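Local structure of phosphatidylinositol-specific phospholipase C (Listeria monocytogenes, 2PLC) at residues N96-T100 with L145-G150; T3-M7 with L54-R59; L50-E55 with I89-K95; L82-E87 with L122-Y126. The protein belongs to the bacterial phosphatidylinositol-specific phospholipase C family, whose X domain has a fold of the TIM-barrel type. All coordinates share one frame. Residue numbers count along the deposited sequence, not the author numbering.

Contact 1. Residues N96-T100 with L145-G150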
loop_
_atom_site.group_PDB
_atom_site.type_symbol
_atom_site.label_atom_id
_atom_site.label_comp_id
_atom_site.label_asym_id
_atom_site.label_seq_id
_atom_site.Cartn_x
_atom_site.Cartn_y
_atom_site.Cartn_z
ATOM N N ASN A 96 13.507 9.823 8.076
ATOM C CA ASN A 96 13.811 9.842 6.643
ATOM C C ASN A 96 12.743 10.731 6.003
ATOM O O ASN A 96 11.816 10.240 5.361
ATOM C CB ASN A 96 13.724 8.424 6.080
ATOM C CG ASN A 96 14.404 7.411 6.972
ATOM O OD1 ASN A 96 15.618 7.226 6.910
ATOM N ND2 ASN A 96 13.625 6.766 7.833
ATOM N N PRO A 97 12.895 12.062 6.144
ATOM C CA PRO A 97 12.005 13.116 5.646
ATOM C C PRO A 97 11.755 13.303 4.146
ATOM O O PRO A 97 10.921 14.126 3.770
ATOM C CB PRO A 97 12.594 14.371 6.282
ATOM C CG PRO A 97 14.048 14.079 6.260
ATOM C CD PRO A 97 14.099 12.659 6.754
ATOM N N LYS A 98 12.461 12.571 3.290
ATOM C CA LYS A 98 12.242 12.719 1.852
ATOM C C LYS A 98 11.383 11.604 1.263
ATOM O O LYS A 98 10.975 11.676 0.104
ATOM C CB LYS A 98 13.573 12.822 1.100
ATOM C CG LYS A 98 14.341 14.124 1.331
ATOM C CD LYS A 98 13.579 15.328 0.797
ATOM C CE LYS A 98 14.348 16.620 1.023
ATOM N NZ LYS A 98 13.599 17.802 0.512
ATOM N N GLU A 99 11.099 10.586 2.073
ATOM C CA GLU A 99 10.285 9.453 1.643
ATOM C C GLU A 99 8.806 9.794 1.731
ATOM O O GLU A 99 8.420 10.745 2.401
ATOM C CB GLU A 99 10.562 8.230 2.521
ATOM C CG GLU A 99 12.019 7.826 2.615
ATOM C CD GLU A 99 12.643 7.552 1.269
ATOM O OE1 GLU A 99 12.225 6.590 0.598
ATOM O OE2 GLU A 99 13.565 8.293 0.885
ATOM N N THR A 100 7.988 9.025 1.019
ATOM C CA THR A 100 6.542 9.211 1.024
ATOM C C THR A 100 5.888 7.844 1.146
ATOM O O THR A 100 6.382 6.852 0.607
ATOM C CB THR A 100 6.017 9.941 -0.244
ATOM O OG1 THR A 100 4.583 9.859 -0.287
ATOM C CG2 THR A 100 6.589 9.333 -1.504
ATOM N N LEU A 145 6.632 14.124 -6.329
ATOM C CA LEU A 145 7.389 13.880 -5.110
ATOM C C LEU A 145 7.628 15.144 -4.296
ATOM O O LEU A 145 7.826 15.080 -3.083
ATOM C CB LEU A 145 8.727 13.224 -5.436
ATOM C CG LEU A 145 8.720 11.750 -5.831
ATOM C CD1 LEU A 145 10.141 11.301 -6.065
ATOM C CD2 LEU A 145 8.105 10.924 -4.722
ATOM N N LYS A 146 7.599 16.291 -4.962
ATOM C CA LYS A 146 7.825 17.555 -4.285
ATOM C C LYS A 146 6.722 17.805 -3.255
ATOM O O LYS A 146 7.008 18.119 -2.098
ATOM C CB LYS A 146 7.893 18.693 -5.310
ATOM C CG LYS A 146 8.653 19.929 -4.843
ATOM C CD LYS A 146 7.737 20.960 -4.189
ATOM C CE LYS A 146 7.218 22.001 -5.191
ATOM N NZ LYS A 146 6.448 21.432 -6.342
ATOM N N ASP A 147 5.474 17.584 -3.665
ATOM C CA ASP A 147 4.303 17.798 -2.809
ATOM C C ASP A 147 4.086 16.782 -1.682
ATOM O O ASP A 147 3.392 17.076 -0.705
ATOM C CB ASP A 147 3.036 17.857 -3.668
ATOM C CG ASP A 147 3.122 18.898 -4.769
ATOM O OD1 ASP A 147 3.333 20.089 -4.449
ATOM O OD2 ASP A 147 2.981 18.523 -5.955
ATOM N N VAL A 148 4.668 15.594 -1.824
ATOM C CA VAL A 148 4.508 14.536 -0.829
ATOM C C VAL A 148 5.769 14.182 -0.038
ATOM O O VAL A 148 5.832 13.119 0.575
ATOM C CB VAL A 148 3.940 13.239 -1.475
ATOM C CG1 VAL A 148 2.503 13.448 -1.926
ATOM C CG2 VAL A 148 4.801 12.809 -2.654
ATOM N N ARG A 149 6.771 15.058 -0.039
ATOM C CA ARG A 149 7.996 14.777 0.713
ATOM C C ARG A 149 7.692 14.672 2.215
ATOM O O ARG A 149 7.089 15.577 2.806
ATOM C CB ARG A 149 9.059 15.856 0.467
ATOM C CG ARG A 149 9.682 15.856 -0.926
ATOM C CD ARG A 149 10.429 14.565 -1.239
ATOM N NE ARG A 149 11.186 14.668 -2.487
ATOM C CZ ARG A 149 11.788 13.652 -3.105
ATOM N NH1 ARG A 149 11.735 12.425 -2.604
ATOM N NH2 ARG A 149 12.451 13.862 -4.232
ATOM N N GLY A 150 8.086 13.549 2.814
ATOM C CA GLY A 150 7.857 13.326 4.231
ATOM C C GLY A 150 6.391 13.274 4.620
ATOM O O GLY A 150 6.044 13.567 5.767
HETATM O O HOH W 1 9.882 16.768 4.194
#

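Contact 2. Residues T3-M7 with L54-R59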
loop_
_atom_site.group_PDB
_atom_site.type_symbol
_atom_site.label_atom_id
_atom_site.label_comp_id
_atom_site.label_asym_id
_atom_site.label_seq_id
_atom_site.Cartn_x
_atom_site.Cartn_y
_atom_site.Cartn_z
ATOM N N THR A 3 17.697 1.141 0.815
ATOM C CA THR A 3 16.254 0.940 0.722
ATOM C C THR A 3 15.538 1.808 1.751
ATOM O O THR A 3 14.352 2.104 1.613
ATOM C CB THR A 3 15.883 -0.533 0.980
ATOM O OG1 THR A 3 16.412 -0.943 2.247
ATOM C CG2 THR A 3 16.445 -1.426 -0.114
ATOM N N LYS A 4 16.271 2.230 2.776
ATOM C CA LYS A 4 15.710 3.061 3.836
ATOM C C LYS A 4 15.378 4.483 3.361
ATOM O O LYS A 4 14.491 5.136 3.913
ATOM C CB LYS A 4 16.675 3.099 5.022
ATOM C CG LYS A 4 16.113 3.741 6.272
ATOM C CD LYS A 4 17.021 3.496 7.465
ATOM C CE LYS A 4 18.393 4.129 7.272
ATOM N NZ LYS A 4 19.315 3.793 8.395
ATOM N N GLN A 5 16.075 4.945 2.323
ATOM C CA GLN A 5 15.853 6.283 1.778
ATOM C C GLN A 5 15.949 6.309 0.258
ATOM O O GLN A 5 16.511 7.240 -0.311
ATOM C CB GLN A 5 16.873 7.268 2.358
ATOM C CG GLN A 5 16.854 7.375 3.875
ATOM C CD GLN A 5 17.743 8.482 4.400
ATOM O OE1 GLN A 5 18.754 8.830 3.786
ATOM N NE2 GLN A 5 17.366 9.050 5.543
ATOM N N TRP A 6 15.370 5.309 -0.402
ATOM C CA TRP A 6 15.431 5.234 -1.861
ATOM C C TRP A 6 14.694 6.337 -2.614
ATOM O O TRP A 6 15.172 6.792 -3.652
ATOM C CB TRP A 6 14.995 3.854 -2.368
ATOM C CG TRP A 6 13.528 3.508 -2.184
ATOM C CD1 TRP A 6 12.945 2.942 -1.080
ATOM C CD2 TRP A 6 12.489 3.615 -3.172
ATOM N NE1 TRP A 6 11.615 2.678 -1.326
ATOM C CE2 TRP A 6 11.309 3.079 -2.599
ATOM C CE3 TRP A 6 12.441 4.103 -4.486
ATOM C CZ2 TRP A 6 10.098 3.020 -3.296
ATOM C CZ3 TRP A 6 11.239 4.043 -5.178
ATOM C CH2 TRP A 6 10.082 3.504 -4.582
ATOM N N MET A 7 13.554 6.787 -2.091
ATOM C CA MET A 7 12.778 7.838 -2.756
ATOM C C MET A 7 13.430 9.218 -2.706
ATOM O O MET A 7 13.165 10.063 -3.558
ATOM C CB MET A 7 11.360 7.925 -2.182
ATOM C CG MET A 7 10.540 6.660 -2.360
ATOM S SD MET A 7 8.861 6.876 -1.804
ATOM C CE MET A 7 7.966 6.678 -3.311
ATOM N N LEU A 54 9.143 -0.888 6.222
ATOM C CA LEU A 54 9.485 0.460 5.783
ATOM C C LEU A 54 10.985 0.560 5.521
ATOM O O LEU A 54 11.400 1.063 4.482
ATOM C CB LEU A 54 9.036 1.497 6.816
ATOM C CG LEU A 54 7.523 1.589 7.056
ATOM C CD1 LEU A 54 7.217 2.683 8.071
ATOM C CD2 LEU A 54 6.801 1.859 5.748
ATOM N N GLU A 55 11.792 0.050 6.445
ATOM C CA GLU A 55 13.243 0.073 6.275
ATOM C C GLU A 55 13.697 -0.802 5.105
ATOM O O GLU A 55 14.776 -0.593 4.556
ATOM C CB GLU A 55 13.960 -0.377 7.550
ATOM C CG GLU A 55 13.868 0.602 8.704
ATOM C CD GLU A 55 15.071 0.516 9.638
ATOM O OE1 GLU A 55 15.557 -0.611 9.903
ATOM O OE2 GLU A 55 15.532 1.587 10.099
ATOM N N ALA A 56 12.874 -1.786 4.741
ATOM C CA ALA A 56 13.178 -2.682 3.629
ATOM C C ALA A 56 12.824 -2.051 2.277
ATOM O O ALA A 56 13.147 -2.603 1.223
ATOM C CB ALA A 56 12.446 -4.005 3.802
ATOM N N GLY A 57 12.131 -0.917 2.304
ATOM C CA GLY A 57 11.775 -0.260 1.060
ATOM C C GLY A 57 10.299 -0.204 0.721
ATOM O O GLY A 57 9.927 0.435 -0.257
ATOM N N ILE A 58 9.457 -0.870 1.505
ATOM C CA ILE A 58 8.016 -0.863 1.260
ATOM C C ILE A 58 7.519 0.572 1.414
ATOM O O ILE A 58 7.850 1.238 2.391
ATOM C CB ILE A 58 7.270 -1.777 2.268
ATOM C CG1 ILE A 58 7.704 -3.237 2.098
ATOM C CG2 ILE A 58 5.763 -1.629 2.123
ATOM C CD1 ILE A 58 7.490 -3.804 0.712
ATOM N N ARG A 59 6.764 1.060 0.433
ATOM C CA ARG A 59 6.253 2.427 0.501
ATOM C C ARG A 59 4.745 2.494 0.371
ATOM O O ARG A 59 4.160 3.574 0.307
ATOM C CB ARG A 59 6.914 3.317 -0.553
ATOM C CG ARG A 59 8.378 3.616 -0.286
ATOM C CD ARG A 59 8.591 4.391 1.003
ATOM N NE ARG A 59 10.013 4.570 1.269
ATOM C CZ ARG A 59 10.760 3.726 1.975
ATOM N NH1 ARG A 59 10.218 2.636 2.503
ATOM N NH2 ARG A 59 12.063 3.953 2.123
HETATM O O HOH W 2 18.619 1.265 8.886
#

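Contact 3. Residues L50-E55 with I89-K95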
loop_
_atom_site.group_PDB
_atom_site.type_symbol
_atom_site.label_atom_id
_atom_site.label_comp_id
_atom_site.label_asym_id
_atom_site.label_seq_id
_atom_site.Cartn_x
_atom_site.Cartn_y
_atom_site.Cartn_z
ATOM N N LEU A 50 5.823 -3.820 10.759
ATOM C CA LEU A 50 5.593 -2.596 9.995
ATOM C C LEU A 50 6.873 -1.811 9.799
ATOM O O LEU A 50 7.235 -1.464 8.681
ATOM C CB LEU A 50 4.556 -1.713 10.700
ATOM C CG LEU A 50 4.255 -0.327 10.122
ATOM C CD1 LEU A 50 3.881 -0.414 8.652
ATOM C CD2 LEU A 50 3.124 0.293 10.907
ATOM N N TYR A 51 7.595 -1.609 10.890
ATOM C CA TYR A 51 8.828 -0.850 10.838
ATOM C C TYR A 51 9.902 -1.498 9.970
ATOM O O TYR A 51 10.643 -0.806 9.270
ATOM C CB TYR A 51 9.348 -0.603 12.247
ATOM C CG TYR A 51 10.479 0.380 12.244
ATOM C CD1 TYR A 51 10.245 1.731 11.975
ATOM C CD2 TYR A 51 11.798 -0.053 12.401
ATOM C CE1 TYR A 51 11.304 2.638 11.849
ATOM C CE2 TYR A 51 12.870 0.838 12.277
ATOM C CZ TYR A 51 12.621 2.184 11.997
ATOM O OH TYR A 51 13.688 3.067 11.845
ATOM N N GLN A 52 9.987 -2.824 10.012
ATOM C CA GLN A 52 10.977 -3.534 9.210
ATOM C C GLN A 52 10.669 -3.397 7.724
ATOM O O GLN A 52 11.582 -3.296 6.905
ATOM C CB GLN A 52 11.016 -5.010 9.585
ATOM C CG GLN A 52 11.376 -5.271 11.020
ATOM C CD GLN A 52 11.567 -6.739 11.295
ATOM O OE1 GLN A 52 12.608 -7.152 11.800
ATOM N NE2 GLN A 52 10.568 -7.546 10.946
ATOM N N GLN A 53 9.381 -3.418 7.388
ATOM C CA GLN A 53 8.931 -3.296 6.004
ATOM C C GLN A 53 9.311 -1.937 5.423
ATOM O O GLN A 53 9.767 -1.845 4.283
ATOM C CB GLN A 53 7.419 -3.480 5.921
ATOM C CG GLN A 53 6.930 -4.877 6.257
ATOM C CD GLN A 53 5.420 -4.978 6.210
ATOM O OE1 GLN A 53 4.774 -4.344 5.373
ATOM N NE2 GLN A 53 4.843 -5.763 7.118
ATOM N N LEU A 54 9.143 -0.888 6.222
ATOM C CA LEU A 54 9.485 0.460 5.783
ATOM C C LEU A 54 10.985 0.560 5.521
ATOM O O LEU A 54 11.400 1.063 4.482
ATOM C CB LEU A 54 9.036 1.497 6.816
ATOM C CG LEU A 54 7.523 1.589 7.056
ATOM C CD1 LEU A 54 7.217 2.683 8.071
ATOM C CD2 LEU A 54 6.801 1.859 5.748
ATOM N N GLU A 55 11.792 0.050 6.445
ATOM C CA GLU A 55 13.243 0.073 6.275
ATOM C C GLU A 55 13.697 -0.802 5.105
ATOM O O GLU A 55 14.776 -0.593 4.556
ATOM C CB GLU A 55 13.960 -0.377 7.550
ATOM C CG GLU A 55 13.868 0.602 8.704
ATOM C CD GLU A 55 15.071 0.516 9.638
ATOM O OE1 GLU A 55 15.557 -0.611 9.903
ATOM O OE2 GLU A 55 15.532 1.587 10.099
ATOM N N ILE A 89 4.701 5.042 11.528
ATOM C CA ILE A 89 4.840 5.670 10.210
ATOM C C ILE A 89 5.472 7.050 10.354
ATOM O O ILE A 89 6.410 7.408 9.641
ATOM C CB ILE A 89 3.477 5.883 9.526
ATOM C CG1 ILE A 89 2.662 4.594 9.507
ATOM C CG2 ILE A 89 3.687 6.406 8.120
ATOM C CD1 ILE A 89 3.385 3.435 8.904
ATOM N N THR A 90 4.919 7.819 11.282
ATOM C CA THR A 90 5.369 9.169 11.576
ATOM C C THR A 90 6.829 9.231 12.029
ATOM O O THR A 90 7.572 10.109 11.595
ATOM C CB THR A 90 4.435 9.798 12.604
ATOM O OG1 THR A 90 3.188 10.081 11.965
ATOM C CG2 THR A 90 5.008 11.063 13.159
ATOM N N GLN A 91 7.245 8.296 12.877
ATOM C CA GLN A 91 8.628 8.263 13.343
ATOM C C GLN A 91 9.574 7.964 12.187
ATOM O O GLN A 91 10.690 8.485 12.137
ATOM C CB GLN A 91 8.808 7.224 14.452
ATOM C CG GLN A 91 8.281 7.672 15.808
ATOM C CD GLN A 91 8.925 8.964 16.292
ATOM O OE1 GLN A 91 10.114 8.996 16.618
ATOM N NE2 GLN A 91 8.143 10.038 16.336
ATOM N N PHE A 92 9.120 7.130 11.252
ATOM C CA PHE A 92 9.924 6.769 10.092
ATOM C C PHE A 92 10.091 7.972 9.171
ATOM O O PHE A 92 11.187 8.239 8.678
ATOM C CB PHE A 92 9.275 5.622 9.320
ATOM C CG PHE A 92 10.016 5.247 8.072
ATOM C CD1 PHE A 92 11.161 4.467 8.140
ATOM C CD2 PHE A 92 9.590 5.704 6.829
ATOM C CE1 PHE A 92 11.875 4.148 6.993
ATOM C CE2 PHE A 92 10.300 5.392 5.670
ATOM C CZ PHE A 92 11.445 4.613 5.755
ATOM N N LEU A 93 8.987 8.670 8.916
ATOM C CA LEU A 93 9.001 9.851 8.055
ATOM C C LEU A 93 9.776 11.012 8.665
ATOM O O LEU A 93 10.211 11.920 7.952
ATOM C CB LEU A 93 7.576 10.295 7.745
ATOM C CG LEU A 93 6.812 9.357 6.820
ATOM C CD1 LEU A 93 5.377 9.815 6.692
ATOM C CD2 LEU A 93 7.504 9.315 5.467
ATOM N N LYS A 94 9.926 10.985 9.987
ATOM C CA LYS A 94 10.650 12.018 10.717
ATOM C C LYS A 94 12.148 11.770 10.565
ATOM O O LYS A 94 12.933 12.702 10.399
ATOM C CB LYS A 94 10.256 11.977 12.198
ATOM C CG LYS A 94 10.874 13.072 13.054
ATOM C CD LYS A 94 10.507 12.926 14.531
ATOM C CE LYS A 94 9.011 13.112 14.772
ATOM N NZ LYS A 94 8.662 13.074 16.226
ATOM N N LYS A 95 12.520 10.495 10.586
ATOM C CA LYS A 95 13.910 10.069 10.470
ATOM C C LYS A 95 14.400 10.136 9.012
ATOM O O LYS A 95 15.561 10.455 8.750
ATOM C CB LYS A 95 14.038 8.643 11.009
ATOM C CG LYS A 95 15.386 8.301 11.626
ATOM C CD LYS A 95 15.815 6.891 11.241
ATOM C CE LYS A 95 14.700 5.886 11.473
ATOM N NZ LYS A 95 14.699 4.843 10.407
#

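Contact 4. Residues L82-E87 with L122-Y126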
loop_
_atom_site.group_PDB
_atom_site.type_symbol
_atom_site.label_atom_id
_atom_site.label_comp_id
_atom_site.label_asym_id
_atom_site.label_seq_id
_atom_site.Cartn_x
_atom_site.Cartn_y
_atom_site.Cartn_z
ATOM N N LEU A 82 -4.410 1.721 15.694
ATOM C CA LEU A 82 -4.158 2.709 14.657
ATOM C C LEU A 82 -3.166 3.758 15.153
ATOM O O LEU A 82 -2.301 4.200 14.404
ATOM C CB LEU A 82 -5.469 3.354 14.202
ATOM C CG LEU A 82 -5.386 4.192 12.927
ATOM C CD1 LEU A 82 -4.711 3.395 11.819
ATOM C CD2 LEU A 82 -6.774 4.634 12.509
ATOM N N SER A 83 -3.259 4.108 16.436
ATOM C CA SER A 83 -2.357 5.090 17.032
ATOM C C SER A 83 -0.933 4.560 16.987
ATOM O O SER A 83 0.014 5.316 16.751
ATOM C CB SER A 83 -2.758 5.398 18.479
ATOM O OG SER A 83 -2.685 4.240 19.291
ATOM N N GLY A 84 -0.795 3.250 17.182
ATOM C CA GLY A 84 0.518 2.628 17.147
ATOM C C GLY A 84 1.084 2.685 15.744
ATOM O O GLY A 84 2.258 3.016 15.544
ATOM N N VAL A 85 0.236 2.371 14.769
ATOM C CA VAL A 85 0.622 2.392 13.359
ATOM C C VAL A 85 1.039 3.808 12.947
ATOM O O VAL A 85 2.107 3.999 12.362
ATOM C CB VAL A 85 -0.542 1.901 12.458
ATOM C CG1 VAL A 85 -0.193 2.071 10.993
ATOM C CG2 VAL A 85 -0.839 0.445 12.748
ATOM N N LEU A 86 0.208 4.798 13.273
ATOM C CA LEU A 86 0.499 6.188 12.936
ATOM C C LEU A 86 1.792 6.682 13.561
ATOM O O LEU A 86 2.553 7.404 12.913
ATOM C CB LEU A 86 -0.660 7.105 13.336
ATOM C CG LEU A 86 -1.942 6.888 12.531
ATOM C CD1 LEU A 86 -3.013 7.876 12.961
ATOM C CD2 LEU A 86 -1.646 7.030 11.045
ATOM N N GLU A 87 2.068 6.274 14.799
ATOM C CA GLU A 87 3.297 6.707 15.457
ATOM C C GLU A 87 4.516 6.095 14.787
ATOM O O GLU A 87 5.561 6.737 14.664
ATOM C CB GLU A 87 3.295 6.366 16.944
ATOM C CG GLU A 87 4.650 6.609 17.584
ATOM C CD GLU A 87 4.588 6.733 19.073
ATOM O OE1 GLU A 87 4.565 5.690 19.758
ATOM O OE2 GLU A 87 4.577 7.883 19.558
ATOM N N LEU A 122 -7.664 11.216 15.585
ATOM C CA LEU A 122 -6.348 10.595 15.455
ATOM C C LEU A 122 -5.562 11.129 14.269
ATOM O O LEU A 122 -4.365 11.385 14.373
ATOM C CB LEU A 122 -6.488 9.084 15.306
ATOM C CG LEU A 122 -5.904 8.238 16.431
ATOM C CD1 LEU A 122 -5.935 6.788 15.994
ATOM C CD2 LEU A 122 -4.477 8.671 16.745
ATOM N N ILE A 123 -6.230 11.230 13.126
ATOM C CA ILE A 123 -5.600 11.731 11.914
ATOM C C ILE A 123 -5.200 13.194 12.110
ATOM O O ILE A 123 -4.075 13.582 11.802
ATOM C CB ILE A 123 -6.551 11.605 10.692
ATOM C CG1 ILE A 123 -6.878 10.131 10.417
ATOM C CG2 ILE A 123 -5.931 12.255 9.465
ATOM C CD1 ILE A 123 -5.660 9.248 10.174
ATOM N N ASN A 124 -6.111 13.978 12.680
ATOM C CA ASN A 124 -5.884 15.400 12.932
ATOM C C ASN A 124 -4.661 15.675 13.807
ATOM O O ASN A 124 -4.044 16.736 13.713
ATOM C CB ASN A 124 -7.131 16.024 13.560
ATOM C CG ASN A 124 -7.073 17.531 13.585
ATOM O OD1 ASN A 124 -6.758 18.172 12.578
ATOM N ND2 ASN A 124 -7.372 18.111 14.739
ATOM N N ILE A 125 -4.322 14.719 14.664
ATOM C CA ILE A 125 -3.163 14.840 15.544
ATOM C C ILE A 125 -1.870 14.800 14.728
ATOM O O ILE A 125 -0.873 15.431 15.083
ATOM C CB ILE A 125 -3.152 13.688 16.589
ATOM C CG1 ILE A 125 -4.348 13.829 17.521
ATOM C CG2 ILE A 125 -1.870 13.676 17.386
ATOM C CD1 ILE A 125 -4.543 15.241 18.040
ATOM N N TYR A 126 -1.909 14.067 13.620
ATOM C CA TYR A 126 -0.751 13.910 12.749
ATOM C C TYR A 126 -0.930 14.585 11.395
ATOM O O TYR A 126 -0.264 14.216 10.430
ATOM C CB TYR A 126 -0.475 12.420 12.536
ATOM C CG TYR A 126 -0.112 11.678 13.800
ATOM C CD1 TYR A 126 1.174 11.766 14.332
ATOM C CD2 TYR A 126 -1.045 10.877 14.455
ATOM C CE1 TYR A 126 1.525 11.072 15.481
ATOM C CE2 TYR A 126 -0.702 10.178 15.609
ATOM C CZ TYR A 126 0.585 10.281 16.111
ATOM O OH TYR A 126 0.950 9.577 17.230
HETATM O O HOH W 3 -0.352 7.544 18.478
HETATM O O HOH W 4 3.480 10.065 17.751
#

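Contact 1. Residues N96-T100 with L145-G150
Asn96 follows helix 82-95 as the first residue to leave helical geometry, and opens a type I turn that runs to Glu99. Pro97 then comes beside Gly150. Pro97 O lies 3.0 Å from Gly150 N, but the angle is too poor for a hydrogen bond. Water 1 donates to Pro97 O (2.9 Å) and weakly to Arg149 O (3.3 Å). A CB on Gly150 would clash with Pro97 O, and the positive phi there also favours glycine. Lys98 O accepts a bond from Arg149 NH1 at 2.9 Å, near the guanidinium plane. Lys98 CD and Arg149 CD meet at 3.8 Å. Glu99 O takes a weak bond from Gly150 N (2.9 Å). The Glu99 carboxylate is bound by Ser8 N and Met7 N and forms a salt bridge with Arg59. Thr100 CB lies 3.3 Å from Val148 O, and Thr100 CG2 touches Leu145 CD2 at 3.9 Å. Arg149 also reaches Asp12, Leu10 O and Met7 O. Backbone carbonyls thus bond the two loops together, while Arg149 and Glu99 tie them to the N-terminal segment.

Contact 2. Residues T3-M7 with L54-R59
Three hydrogen bonds cross between the segments. Thr3 OG1 donates to Glu55 O at 2.9 Å. Trp6 NE1 donates to Gly57 O at 3.0 Å, near the plane of the indole. Arg59 NH2 gives a weak bond to Thr3 O (3.0 Å), and Gly57 CA makes a CA-H...O contact with the same Thr3 O (3.5 Å). The other terminal nitrogen stays within its own segment: Arg59 NH1 bonds Leu54 O and Ile58 O, both at 2.8 Å. Arg59 NH2 also forms a salt bridge with Glu99. A water adds a looser link. It accepts from Lys4 NZ (2.7 Å) and donates weakly to Glu55 OE2 (3.3 Å).

Trp6 CD1 lies over one face of the Arg59 guanidinium, 3.5 Å from Arg59 NH2. Met7 SD rests on Arg59 CG at 3.6 Å.

Gly57 has positive phi, Gly57 N bonds Leu54 O at 3.0 Å and Ile58 N probably bonds Gln53 O. These two bonds back into the last turn make a Schellman motif, a common way to end a helix. Here it turns the chain from helix 50-55 into strand 60-65, as an alpha-to-beta loop of a TIM-type barrel does, and the N-terminal segment covers that loop.

Contact 3. Residues L50-E55 with I89-K95
Leu54 and Phe92 form the apolar centre. Leu54 CB sits over the face of the Phe92 ring, 3.8 Å from its centroid and 9° off the normal, in a CH-pi contact. Leu54 CD1 lies 3.8 Å from Phe92 CG and 4.0 Å from Ile89 CD1. Leu50 extends the patch through CD2, 3.7 Å from Ile89 CD1. Ile101 of strand 101-107 touches Leu54, Ile89 and Phe92.

Further out, Tyr51 CE1 meets the edge of the Phe92 ring, 4.1 Å from Phe92 CD1. The polar edge centres on Lys95. Its NZ donates a very short bond to Tyr51 OH (2.5 Å) and forms a long, weak salt bridge with Glu55 OE2 (3.4 Å).

The short segment axes approach to 10.5 Å, with 30° between their directions and a signed crossing angle of -30°. The helices therefore run roughly the same way. Helix 82-95 links the parallel strands 60-65 and 101-107 in a beta-alpha-beta unit. Neighbouring helices side by side on parallel strands are the outer layer of a TIM-type barrel.

Contact 4. Residues L82-E87 with L122-Y126
Helices 82-95 and 114-125 pack side by side in the helical layer of this TIM-barrel-type fold. Helix 82-95 lies in the chain between the parallel strands 60-65 and 101-107, and helix 114-125 follows strand 101-107. Leu86, Tyr126 and Leu122 bury the most surface here, and no direct hydrogen bond crosses between the segments.

Leu86 points at the second helix. Its CD1 lies 4.1 Å from Leu122 CD2 and also 4.1 Å from Ile123 CD1. Ile123 in turn touches Leu164 and Ile166 of strand 164-166.

Leu122 fills the space beside the start of helix 82-95. Its CD1 comes within 3.9 Å of Leu82 CB and 3.8 Å of Ser83 N. Leu69 lies on it as well.

Tyr126, just past the helical residues 122-125, sets its ring against Leu86, with Tyr126 CE2 3.8 Å from Leu86 CB. Its hydroxyl passes the side chain of Glu87 and meets two waters. Water 3 joins Tyr126 OH (2.7 Å) to Ser83 O (2.8 Å). Water 4 lies 2.6 Å from Tyr126 OH and donates to Glu87 OE2 at 3.0 Å.

Overall arrangement
Contacts 2 and 3 are the closest pair, with centres about 9 Å apart. They share Leu54 and Glu55, and Ile58 N lies 3.0 Å from Gln53 O, a probable hydrogen bond. Contact 1 lies about 12 Å from contact 2, centre to centre. Gln5 and Asn96, Met7 and Arg149, and the Arg59-Glu99 salt bridge tie these two together. Contact 1 also meets contact 3, where Leu93 packs on Glu99 and Gly150. Contacts 3 and 4 use the two ends of helix 82-95, with centres about 13 Å apart, and touch through Thr90 and Tyr126. Contact 4 does not touch contacts 1 or 2; its nearest atoms are about 8 and 7 Å away.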